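Local coordinates for Lin2634 protein (Listeria innocua, PDB 3MZO) that binds calcium ions through an HD-type metal site and is probably a phosphohydrolase of the 5'-deoxynucleotidase YfbR-like family, at residues Lys139-Ile150 against Phe159-Ile170. Numbering follows the deposited sequence. Where two conformers were deposited one is given.
Sequences KVDLLYESFGEI and FVEIYSEALATI
Leu143 drops its CD1 methyl over one face of the Tyr163 ring, a CH-pi contact 3.8 Å from the ring centroid, while the same methyl reaches Ala166 CB and Leu167 CB. With CG anti to the backbone N (chi1 -169°), the leucine reaches across as a knob between Ala166, Tyr163, Leu167 and Ile170. Tyr163 returns the wedge among Leu143, Ser146, Phe147 and Ile150; Ser146 OG lies in the plane of its ring at the edge, 3.3 Å from Tyr163 CB. This buried middle is close-packed: Leu142 CG meets Ile162 CG2 at 3.5 Å. Glu149 CB lies over a face of the Phe159 ring, offset toward the rim; the Glu149 carboxylate is held by the backbone N of Tyr26 and of Gln27. Lys139, Glu165 and Thr169 form the partly exposed, polar side, with Val140 and Ile170 buried behind. Lys139, bent at chi2 (-56°), brings NZ to the syn side of Glu165 OE1 and OE2, each 3.1 Å away, in a salt bridge. The segment axes come within 8.5 Å, directions 150° apart, in an antiparallel hairpin of the all-helical HD-type domain; its first helix carries calcium ligand Asp138. Helix 31-51 packs on Val140, helix 177-191 on Leu143 and Phe147, helix 201-211 on Phe147, Ile150 and Val160.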
loop_
_atom_site.group_PDB
_atom_site.type_symbol
_atom_site.label_atom_id
_atom_site.label_comp_id
_atom_site.label_asym_id
_atom_site.label_seq_id
_atom_site.Cartn_x
_atom_site.Cartn_y
_atom_site.Cartn_z
ATOM N N LYS B 139 12.645 7.550 23.860
ATOM C CA LYS B 139 13.951 7.525 23.208
ATOM C C LYS B 139 14.431 6.115 22.905
ATOM O O LYS B 139 15.074 5.888 21.902
ATOM C CB LYS B 139 15.016 8.281 24.016
ATOM C CG LYS B 139 14.773 9.773 24.160
ATOM C CD LYS B 139 14.617 10.501 22.834
ATOM C CE LYS B 139 14.315 11.989 23.067
ATOM N NZ LYS B 139 14.417 12.713 21.813
ATOM N N VAL B 140 14.116 5.161 23.765
ATOM C CA VAL B 140 14.468 3.768 23.470
ATOM C C VAL B 140 13.751 3.315 22.201
ATOM O O VAL B 140 14.365 2.612 21.388
ATOM C CB VAL B 140 14.212 2.801 24.637
ATOM C CG1 VAL B 140 14.259 1.363 24.152
ATOM C CG2 VAL B 140 15.229 3.052 25.761
ATOM N N ASP B 141 12.485 3.680 22.013
ATOM C CA ASP B 141 11.772 3.216 20.808
ATOM C C ASP B 141 12.382 3.880 19.565
ATOM O O ASP B 141 12.561 3.239 18.541
ATOM C CB ASP B 141 10.265 3.460 20.849
ATOM C CG ASP B 141 9.541 2.839 19.640
ATOM O OD1 ASP B 141 9.751 1.650 19.351
ATOM O OD2 ASP B 141 8.790 3.547 18.936
ATOM N N LEU B 142 12.706 5.159 19.684
ATOM C CA LEU B 142 13.350 5.904 18.608
ATOM C C LEU B 142 14.704 5.274 18.267
ATOM O O LEU B 142 15.099 5.171 17.109
ATOM C CB LEU B 142 13.510 7.340 19.058
ATOM C CG LEU B 142 13.733 8.448 18.047
ATOM C CD1 LEU B 142 12.595 8.563 17.026
ATOM C CD2 LEU B 142 13.926 9.749 18.819
ATOM N N LEU B 143 15.422 4.846 19.295
ATOM C CA LEU B 143 16.696 4.174 19.120
ATOM C C LEU B 143 16.525 2.837 18.379
ATOM O O LEU B 143 17.301 2.517 17.478
ATOM C CB LEU B 143 17.366 3.952 20.492
ATOM C CG LEU B 143 18.821 3.485 20.509
ATOM C CD1 LEU B 143 19.784 4.679 20.464
ATOM C CD2 LEU B 143 19.095 2.639 21.753
ATOM N N TYR B 144 15.522 2.051 18.761
ATOM C CA TYR B 144 15.213 0.795 18.027
ATOM C C TYR B 144 14.786 1.027 16.562
ATOM O O TYR B 144 15.177 0.276 15.653
ATOM C CB TYR B 144 14.172 -0.065 18.804
ATOM C CG TYR B 144 14.861 -0.984 19.791
ATOM C CD1 TYR B 144 15.307 -0.507 21.021
ATOM C CD2 TYR B 144 15.121 -2.322 19.463
ATOM C CE1 TYR B 144 15.985 -1.340 21.912
ATOM C CE2 TYR B 144 15.784 -3.163 20.345
ATOM C CZ TYR B 144 16.205 -2.652 21.573
ATOM O OH TYR B 144 16.846 -3.453 22.462
ATOM N N GLU B 145 13.953 2.029 16.333
ATOM C CA GLU B 145 13.487 2.316 14.960
ATOM C C GLU B 145 14.669 2.750 14.100
ATOM O O GLU B 145 14.805 2.321 12.992
ATOM C CB GLU B 145 12.509 3.475 14.919
ATOM C CG GLU B 145 11.109 3.271 15.399
ATOM C CD GLU B 145 10.316 4.601 15.361
ATOM O OE1 GLU B 145 10.863 5.628 15.834
ATOM O OE2 GLU B 145 9.148 4.621 14.892
ATOM N N SER B 146 15.530 3.616 14.627
ATOM C CA SER B 146 16.627 4.135 13.838
ATOM C C SER B 146 17.697 3.035 13.658
ATOM O O SER B 146 18.304 2.891 12.577
ATOM C CB SER B 146 17.181 5.414 14.462
ATOM O OG SER B 146 17.835 5.157 15.697
ATOM N N PHE B 147 17.882 2.242 14.715
ATOM C CA PHE B 147 18.788 1.106 14.710
ATOM C C PHE B 147 18.401 0.126 13.609
ATOM O O PHE B 147 19.256 -0.336 12.847
ATOM C CB PHE B 147 18.748 0.420 16.090
ATOM C CG PHE B 147 19.613 -0.786 16.199
ATOM C CD1 PHE B 147 20.939 -0.661 16.572
ATOM C CD2 PHE B 147 19.098 -2.048 15.953
ATOM C CE1 PHE B 147 21.772 -1.802 16.689
ATOM C CE2 PHE B 147 19.915 -3.192 16.068
ATOM C CZ PHE B 147 21.257 -3.061 16.428
ATOM N N GLY B 148 17.113 -0.163 13.523
ATOM C CA GLY B 148 16.596 -1.083 12.519
ATOM C C GLY B 148 16.956 -0.606 11.133
ATOM O O GLY B 148 17.427 -1.377 10.326
ATOM N N GLU B 149 16.747 0.678 10.867
ATOM C CA GLU B 149 17.072 1.243 9.561
ATOM C C GLU B 149 18.572 1.186 9.240
ATOM O O GLU B 149 18.973 0.843 8.116
ATOM C CB GLU B 149 16.503 2.666 9.448
ATOM C CG GLU B 149 14.940 2.696 9.517
ATOM C CD GLU B 149 14.260 1.886 8.403
ATOM O OE1 GLU B 149 14.691 2.000 7.242
ATOM O OE2 GLU B 149 13.264 1.171 8.673
ATOM N N ILE B 150 19.400 1.488 10.232
ATOM C CA ILE B 150 20.836 1.493 10.049
ATOM C C ILE B 150 21.360 0.096 9.778
ATOM O O ILE B 150 22.230 -0.101 8.926
ATOM C CB ILE B 150 21.544 2.077 11.287
ATOM C CG1 ILE B 150 21.213 3.562 11.420
ATOM C CG2 ILE B 150 23.058 1.875 11.194
ATOM C CD1 ILE B 150 21.418 4.095 12.831
ATOM N N PHE B 159 19.136 8.697 9.966
ATOM C CA PHE B 159 18.945 7.628 10.959
ATOM C C PHE B 159 20.110 7.508 11.953
ATOM O O PHE B 159 19.875 7.316 13.155
ATOM C CB PHE B 159 18.613 6.328 10.254
ATOM C CG PHE B 159 17.324 6.414 9.504
ATOM C CD1 PHE B 159 16.113 6.498 10.190
ATOM C CD2 PHE B 159 17.309 6.506 8.136
ATOM C CE1 PHE B 159 14.914 6.623 9.505
ATOM C CE2 PHE B 159 16.104 6.644 7.444
ATOM C CZ PHE B 159 14.913 6.694 8.144
ATOM N N VAL B 160 21.342 7.692 11.475
ATOM C CA VAL B 160 22.505 7.726 12.365
ATOM C C VAL B 160 22.401 8.906 13.317
ATOM O O VAL B 160 22.746 8.803 14.514
ATOM C CB VAL B 160 23.819 7.843 11.560
ATOM C CG1 VAL B 160 24.971 8.374 12.456
ATOM C CG2 VAL B 160 24.161 6.488 10.937
ATOM N N GLU B 161 21.905 10.026 12.804
ATOM C CA GLU B 161 21.731 11.223 13.618
ATOM C C GLU B 161 20.663 11.041 14.686
ATOM O O GLU B 161 20.832 11.500 15.823
ATOM C CB GLU B 161 21.386 12.438 12.742
ATOM C CG GLU B 161 22.528 12.891 11.823
ATOM C CD GLU B 161 22.037 13.777 10.654
ATOM O OE1 GLU B 161 20.928 14.373 10.749
ATOM O OE2 GLU B 161 22.760 13.864 9.630
ATOM N N ILE B 162 19.569 10.383 14.334
ATOM C CA ILE B 162 18.494 10.089 15.294
ATOM C C ILE B 162 19.012 9.149 16.416
ATOM O O ILE B 162 18.754 9.360 17.588
ATOM C CB ILE B 162 17.271 9.438 14.569
ATOM C CG1 ILE B 162 16.596 10.459 13.625
ATOM C CG2 ILE B 162 16.245 8.891 15.581
ATOM C CD1 ILE B 162 15.705 9.856 12.525
ATOM N N TYR B 163 19.714 8.099 16.017
ATOM C CA TYR B 163 20.264 7.133 16.934
ATOM C C TYR B 163 21.208 7.837 17.929
ATOM O O TYR B 163 21.128 7.636 19.158
ATOM C CB TYR B 163 21.009 6.050 16.133
ATOM C CG TYR B 163 21.723 5.024 16.974
ATOM C CD1 TYR B 163 23.045 5.230 17.384
ATOM C CD2 TYR B 163 21.083 3.856 17.374
ATOM C CE1 TYR B 163 23.717 4.284 18.154
ATOM C CE2 TYR B 163 21.745 2.903 18.143
ATOM C CZ TYR B 163 23.057 3.127 18.538
ATOM O OH TYR B 163 23.710 2.186 19.301
ATOM N N SER B 164 22.067 8.698 17.389
ATOM C CA SER B 164 23.039 9.419 18.198
ATOM C C SER B 164 22.355 10.308 19.237
ATOM O O SER B 164 22.733 10.309 20.419
ATOM C CB SER B 164 23.955 10.221 17.285
ATOM O OG SER B 164 24.642 9.338 16.422
ATOM N N GLU B 165 21.331 11.032 18.799
ATOM C CA GLU B 165 20.585 11.921 19.672
ATOM C C GLU B 165 19.865 11.140 20.741
ATOM O O GLU B 165 19.871 11.549 21.904
ATOM C CB GLU B 165 19.579 12.756 18.880
ATOM C CG GLU B 165 18.764 13.796 19.711
ATOM C CD GLU B 165 17.574 13.205 20.544
ATOM O OE1 GLU B 165 16.919 12.203 20.130
ATOM O OE2 GLU B 165 17.286 13.772 21.625
ATOM N N ALA B 166 19.237 10.033 20.341
ATOM C CA ALA B 166 18.478 9.207 21.258
ATOM C C ALA B 166 19.408 8.615 22.323
ATOM O O ALA B 166 19.147 8.776 23.516
ATOM C CB ALA B 166 17.683 8.112 20.484
ATOM N N LEU B 167 20.517 8.001 21.923
ATOM C CA LEU B 167 21.452 7.468 22.905
ATOM C C LEU B 167 22.047 8.561 23.824
ATOM O O LEU B 167 22.072 8.408 25.050
ATOM C CB LEU B 167 22.556 6.654 22.222
ATOM C CG LEU B 167 23.428 5.777 23.142
ATOM C CD1 LEU B 167 22.609 4.766 24.051
ATOM C CD2 LEU B 167 24.435 5.048 22.276
ATOM N N ALA B 168 22.477 9.672 23.240
ATOM C CA ALA B 168 22.956 10.816 24.019
ATOM C C ALA B 168 21.957 11.175 25.113
ATOM O O ALA B 168 22.319 11.293 26.275
ATOM C CB ALA B 168 23.196 12.019 23.105
ATOM N N THR B 169 20.694 11.327 24.743
ATOM C CA THR B 169 19.651 11.654 25.713
ATOM C C THR B 169 19.467 10.564 26.785
ATOM O O THR B 169 19.439 10.872 27.971
ATOM C CB THR B 169 18.334 11.932 24.996
ATOM O OG1 THR B 169 18.578 12.945 24.026
ATOM C CG2 THR B 169 17.253 12.422 25.941
ATOM N N ILE B 170 19.380 9.295 26.386
ATOM C CA ILE B 170 19.310 8.203 27.360
ATOM C C ILE B 170 20.455 8.313 28.405
ATOM O O ILE B 170 20.242 8.091 29.611
ATOM C CB ILE B 170 19.317 6.810 26.639
ATOM C CG1 ILE B 170 18.010 6.612 25.877
ATOM C CG2 ILE B 170 19.493 5.671 27.631
ATOM C CD1 ILE B 170 18.020 5.458 24.899
#